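Local coordinates for protein chitinase A (Pteris ryukyuensis, PDB 4RL3) that probably hydrolyses the glycosidic bonds of chitin, this chain being the family 18 glycoside hydrolase (class III chitinase) catalytic domain of a longer protein that also has a LysM region, at residues 3-7 with 263-267; 11-15 with 250-255. All coordinates share one frame; numbering follows the deposited sequence.

Contact 1: 3-7 with 263-267; sequences VFREY and EQQAQ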
loop_
_atom_site.group_PDB
_atom_site.type_symbol
_atom_site.label_atom_id
_atom_site.label_comp_id
_atom_site.label_asym_id
_atom_site.label_seq_id
_atom_site.Cartn_x
_atom_site.Cartn_y
_atom_site.Cartn_z
ATOM N N VAL A 3 0.869 11.947 -6.679
ATOM C CA VAL A 3 1.279 11.045 -5.595
ATOM C C VAL A 3 2.174 9.915 -6.110
ATOM O O VAL A 3 1.846 9.245 -7.084
ATOM C CB VAL A 3 0.047 10.460 -4.885
ATOM C CG1 VAL A 3 0.441 9.416 -3.841
ATOM C CG2 VAL A 3 -0.760 11.583 -4.259
ATOM N N PHE A 4 3.314 9.723 -5.460
ATOM C CA PHE A 4 4.149 8.565 -5.746
ATOM C C PHE A 4 4.322 7.800 -4.445
ATOM O O PHE A 4 4.642 8.405 -3.425
ATOM C CB PHE A 4 5.522 8.962 -6.295
ATOM C CG PHE A 4 6.429 7.789 -6.449
ATOM C CD1 PHE A 4 6.239 6.900 -7.502
ATOM C CD2 PHE A 4 7.412 7.510 -5.507
ATOM C CE1 PHE A 4 7.034 5.785 -7.637
ATOM C CE2 PHE A 4 8.201 6.392 -5.634
ATOM C CZ PHE A 4 8.011 5.529 -6.697
ATOM N N ARG A 5 4.115 6.487 -4.481
ATOM C CA ARG A 5 4.274 5.653 -3.278
ATOM C C ARG A 5 5.169 4.447 -3.529
ATOM O O ARG A 5 5.182 3.892 -4.627
ATOM C CB ARG A 5 2.920 5.185 -2.740
ATOM C CG ARG A 5 1.777 6.160 -3.006
ATOM C CD ARG A 5 0.484 5.726 -2.354
ATOM N NE ARG A 5 0.451 6.032 -0.928
ATOM C CZ ARG A 5 -0.388 5.475 -0.054
ATOM N NH1 ARG A 5 -1.245 4.544 -0.441
ATOM N NH2 ARG A 5 -0.331 5.829 1.225
ATOM N N GLU A 6 5.924 4.073 -2.497
ATOM C CA GLU A 6 6.922 3.010 -2.563
ATOM C C GLU A 6 6.756 2.091 -1.353
ATOM O O GLU A 6 7.020 2.503 -0.216
ATOM C CB GLU A 6 8.331 3.627 -2.554
ATOM C CG GLU A 6 9.487 2.641 -2.714
ATOM C CD GLU A 6 9.809 2.301 -4.155
ATOM O OE1 GLU A 6 9.075 2.724 -5.068
ATOM O OE2 GLU A 6 10.811 1.585 -4.357
ATOM N N TYR A 7 6.336 0.848 -1.584
ATOM C CA TYR A 7 6.366 -0.159 -0.518
ATOM C C TYR A 7 7.806 -0.502 -0.166
ATOM O O TYR A 7 8.678 -0.541 -1.051
ATOM C CB TYR A 7 5.616 -1.437 -0.914
ATOM C CG TYR A 7 4.103 -1.316 -0.910
ATOM C CD1 TYR A 7 3.414 -0.785 -2.005
ATOM C CD2 TYR A 7 3.358 -1.737 0.183
ATOM C CE1 TYR A 7 2.040 -0.685 -2.005
ATOM C CE2 TYR A 7 1.971 -1.646 0.184
ATOM C CZ TYR A 7 1.317 -1.111 -0.909
ATOM O OH TYR A 7 -0.057 -0.997 -0.931
ATOM N N GLU A 263 11.684 3.848 -10.362
ATOM C CA GLU A 263 11.215 4.783 -9.334
ATOM C C GLU A 263 11.435 6.213 -9.809
ATOM O O GLU A 263 10.564 7.078 -9.681
ATOM C CB GLU A 263 11.983 4.591 -8.023
ATOM C CG GLU A 263 11.492 3.478 -7.103
ATOM C CD GLU A 263 11.903 2.076 -7.523
ATOM O OE1 GLU A 263 11.565 1.131 -6.780
ATOM O OE2 GLU A 263 12.564 1.884 -8.573
ATOM N N GLN A 264 12.625 6.463 -10.333
ATOM C CA GLN A 264 12.967 7.795 -10.822
ATOM C C GLN A 264 12.103 8.193 -12.013
ATOM O O GLN A 264 11.554 9.302 -12.057
ATOM C CB GLN A 264 14.448 7.839 -11.190
ATOM C CG GLN A 264 14.902 9.136 -11.842
ATOM C CD GLN A 264 14.756 9.126 -13.351
ATOM O OE1 GLN A 264 14.124 10.013 -13.947
ATOM N NE2 GLN A 264 15.299 8.118 -13.973
ATOM N N GLN A 265 12.008 7.294 -12.976
ATOM C CA GLN A 265 11.195 7.547 -14.151
ATOM C C GLN A 265 9.743 7.836 -13.804
ATOM O O GLN A 265 9.152 8.740 -14.376
ATOM C CB GLN A 265 11.283 6.390 -15.124
ATOM C CG GLN A 265 12.624 6.335 -15.824
ATOM C CD GLN A 265 12.692 5.161 -16.755
ATOM O OE1 GLN A 265 11.742 4.922 -17.506
ATOM N NE2 GLN A 265 13.791 4.413 -16.717
ATOM N N ALA A 266 9.181 7.084 -12.861
ATOM C CA ALA A 266 7.803 7.306 -12.456
ATOM C C ALA A 266 7.587 8.699 -11.883
ATOM O O ALA A 266 6.592 9.368 -12.202
ATOM C CB ALA A 266 7.373 6.258 -11.456
ATOM N N GLN A 267 8.514 9.152 -11.050
ATOM C CA GLN A 267 8.399 10.462 -10.432
ATOM C C GLN A 267 8.633 11.580 -11.438
ATOM O O GLN A 267 7.973 12.620 -11.380
ATOM C CB GLN A 267 9.352 10.586 -9.243
ATOM C CG GLN A 267 8.989 9.642 -8.112
ATOM C CD GLN A 267 10.025 9.624 -7.027
ATOM O OE1 GLN A 267 10.062 10.528 -6.195
ATOM N NE2 GLN A 267 10.866 8.590 -7.016
#

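Contact 2: 11-15 with 250-255; sequences LYNGV and ADGSYA. With EDO (1,2-ethanediol), chain C.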
loop_
_atom_site.group_PDB
_atom_site.type_symbol
_atom_site.label_atom_id
_atom_site.label_comp_id
_atom_site.label_asym_id
_atom_site.label_seq_id
_atom_site.Cartn_x
_atom_site.Cartn_y
_atom_site.Cartn_z
ATOM N N LEU A 11 11.087 -7.790 2.963
ATOM C CA LEU A 11 12.004 -8.899 2.647
ATOM C C LEU A 11 13.169 -9.043 3.617
ATOM O O LEU A 11 13.867 -10.067 3.581
ATOM C CB LEU A 11 12.556 -8.780 1.224
ATOM C CG LEU A 11 11.525 -8.732 0.097
ATOM C CD1 LEU A 11 12.233 -8.916 -1.237
ATOM C CD2 LEU A 11 10.436 -9.783 0.250
ATOM N N TYR A 12 13.370 -8.064 4.493
ATOM C CA TYR A 12 14.542 -8.038 5.378
ATOM C C TYR A 12 15.831 -8.195 4.570
ATOM O O TYR A 12 16.688 -9.025 4.901
ATOM C CB TYR A 12 14.444 -9.110 6.474
ATOM C CG TYR A 12 13.284 -8.939 7.447
ATOM C CD1 TYR A 12 11.969 -9.161 7.042
ATOM C CD2 TYR A 12 13.508 -8.582 8.784
ATOM C CE1 TYR A 12 10.909 -9.011 7.930
ATOM C CE2 TYR A 12 12.452 -8.445 9.677
ATOM C CZ TYR A 12 11.160 -8.653 9.240
ATOM O OH TYR A 12 10.116 -8.511 10.139
ATOM N N ASN A 13 15.973 -7.390 3.520
ATOM C CA ASN A 13 17.135 -7.515 2.636
ATOM C C ASN A 13 18.095 -6.348 2.726
ATOM O O ASN A 13 19.025 -6.253 1.923
ATOM C CB ASN A 13 16.742 -7.826 1.176
ATOM C CG ASN A 13 16.175 -6.629 0.413
ATOM O OD1 ASN A 13 16.080 -5.498 0.920
ATOM N ND2 ASN A 13 15.779 -6.893 -0.828
ATOM N N GLY A 14 17.879 -5.465 3.702
ATOM C CA GLY A 14 18.801 -4.383 3.964
ATOM C C GLY A 14 18.489 -3.083 3.268
ATOM O O GLY A 14 19.182 -2.092 3.484
ATOM N N VAL A 15 17.452 -3.052 2.442
ATOM C CA VAL A 15 17.104 -1.816 1.753
ATOM C C VAL A 15 16.705 -0.746 2.771
ATOM O O VAL A 15 16.115 -1.037 3.809
ATOM C CB VAL A 15 15.996 -2.039 0.697
ATOM C CG1 VAL A 15 14.667 -2.432 1.353
ATOM C CG2 VAL A 15 15.837 -0.806 -0.196
ATOM N N ALA A 250 10.538 -1.290 -2.977
ATOM C CA ALA A 250 11.944 -0.906 -2.824
ATOM C C ALA A 250 12.848 -2.133 -2.652
ATOM O O ALA A 250 13.962 -2.160 -3.182
ATOM C CB ALA A 250 12.108 0.035 -1.640
ATOM N N ASP A 251 12.370 -3.129 -1.909
ATOM C CA ASP A 251 13.148 -4.358 -1.667
ATOM C C ASP A 251 13.406 -5.057 -3.002
ATOM O O ASP A 251 14.509 -5.557 -3.250
ATOM C CB ASP A 251 12.434 -5.352 -0.724
ATOM C CG ASP A 251 11.809 -4.701 0.509
ATOM O OD1 ASP A 251 11.043 -3.728 0.351
ATOM O OD2 ASP A 251 12.042 -5.195 1.637
ATOM N N GLY A 252 12.366 -5.115 -3.834
ATOM C CA GLY A 252 12.441 -5.740 -5.159
ATOM C C GLY A 252 13.448 -5.016 -6.032
ATOM O O GLY A 252 14.285 -5.633 -6.691
ATOM N N SER A 253 13.374 -3.693 -6.014
ATOM C CA SER A 253 14.279 -2.880 -6.808
ATOM C C SER A 253 15.717 -3.048 -6.335
ATOM O O SER A 253 16.640 -3.181 -7.143
ATOM C CB SER A 253 13.848 -1.426 -6.732
ATOM O OG SER A 253 12.590 -1.286 -7.339
ATOM N N TYR A 254 15.902 -3.076 -5.025
ATOM C CA TYR A 254 17.224 -3.215 -4.415
ATOM C C TYR A 254 17.914 -4.495 -4.870
ATOM O O TYR A 254 19.123 -4.503 -5.126
ATOM C CB TYR A 254 17.071 -3.215 -2.896
ATOM C CG TYR A 254 18.350 -3.126 -2.084
ATOM C CD1 TYR A 254 19.184 -2.020 -2.174
ATOM C CD2 TYR A 254 18.704 -4.137 -1.210
ATOM C CE1 TYR A 254 20.333 -1.925 -1.402
ATOM C CE2 TYR A 254 19.851 -4.049 -0.446
ATOM C CZ TYR A 254 20.666 -2.948 -0.556
ATOM O OH TYR A 254 21.818 -2.864 0.199
ATOM N N ALA A 255 17.123 -5.560 -4.987
ATOM C CA ALA A 255 17.616 -6.877 -5.371
ATOM C C ALA A 255 17.640 -7.090 -6.882
ATOM O O ALA A 255 18.092 -8.141 -7.342
ATOM C CB ALA A 255 16.749 -7.945 -4.731
HETATM C C1 EDO C . 7.566 -5.458 0.176
HETATM O O1 EDO C . 8.462 -4.708 1.017
HETATM C C2 EDO C . 8.193 -6.773 -0.296
HETATM O O2 EDO C . 9.250 -6.541 -1.221
HETATM O O HOH W 1 13.902 -5.417 3.532
HETATM O O HOH W 2 21.998 -5.136 2.306
HETATM O O HOH W 3 20.855 -0.239 2.128
#

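Contact 1: 3-7 with 263-267
Phe4 of the first barrel strand lies flat beneath the side chain of Gln267, which belongs to the last helix of the chain. This strand-to-helix layer is part of the TIM barrel of family 18 chitinases, with the helix of residues 263-267 running nearly antiparallel to strand 3-7 at an axis separation of 9.6 Å. The amide of Gln267 stacks on the phenyl ring with the two planes only 3° apart, and its CG makes a CH-pi contact over the face, 3.8 Å from the ring centroid. With CG anti to the backbone N (chi1 174°), Phe4 carries its ring out to the helix, where CE1 meets Ala266 CB at 3.9 Å and CZ approaches Glu263 CG obliquely. A serine in place of Phe4 would probably open a gap beneath Gln267 and deprive its amide of the flat surface it rests on. That amide is also fixed through its polar atoms: OE1 accepts from Asn23 N, while NE2 donates to Pro21 O and to Glu263 O. Farther along the strand the carboxylates of Glu6 and Glu263 meet with their planes 58° apart, and Glu6 OE2 stands 2.6 Å from Glu263 OE1, an oxygen that is hydrogen-bonded to Ser253 OG. Glu263 O is gripped from opposite faces of its carbonyl plane, by Gln267 NE2 at 3.1 Å and Gln267 N at 3.2 Å.

Contact 2: 11-15 with 250-255
Over one face of the Tyr254 ring sits Val15, its CB making a CH-pi contact 4.2 Å from the centroid, while Asn13 O comes to the ring edge, 3.3 Å from CE2. The loop of residues 11-15 follows the first strand of the TIM barrel, and here it packs against the short helix that follows the last one. Within the loop Asn13 forms an Asx turn: its OD1 accepts from Val15 N, so that one amide shapes the backbone and also reaches across to the helix. Asn13 holds CG between its own N and carbonyl carbon (chi1 75°), which brings ND2 to Asp251 O at 3.0 Å, the acceptor lying almost exactly in the amide plane. Ala255 N binds the same carbonyl oxygen from its opposite face.

Both oxygens of the Asp251 carboxylate take backbone N-H groups of the loop that follows strand 3-8. OD2 takes a fairly straight bond from Leu11 N at 3.1 Å, arriving from above the carboxylate plane, and also accepts a hydrogen bond from a water that in turn accepts from Asn13 N. OD1 accepts from Gly9 N and from a 1,2-ethanediol probably left by the crystallisation liquor. Leu11 packs its CG against Asp251 CB at 3.6 Å, and Val15 CG1 lies beside the carboxylate carbon. Gly14 has a positive phi, 93°, at which a CB would press on the preceding carbonyl oxygen. A second water donates to Asn13 O and lies in the Tyr254 ring plane, 3.1 Å from Tyr254 OH.

Overall arrangement
Both contacts join the beginning of the chain to its end, beside the seam where strands 3-8 and 244-248 pair and close the barrel. Contact 1 is fully buried between strand and outer helix, and relies on a stacked ring and amide with two acidic groups enclosed nearby. Contact 2, about 15 Å away between centres, is partly open at the ends of those strands; it combines packing of Val15 on Tyr254 with hydrogen bonds from the loop to Asp251 and bridging waters. Helices 250-254 and 261-271 are successive, and Glu263 OE1 to Ser253 OG, 2.7 Å, ties them together. Strand 3-8 meets helix 250-254 through Tyr7 O and Ala250 N, 2.8 Å apart.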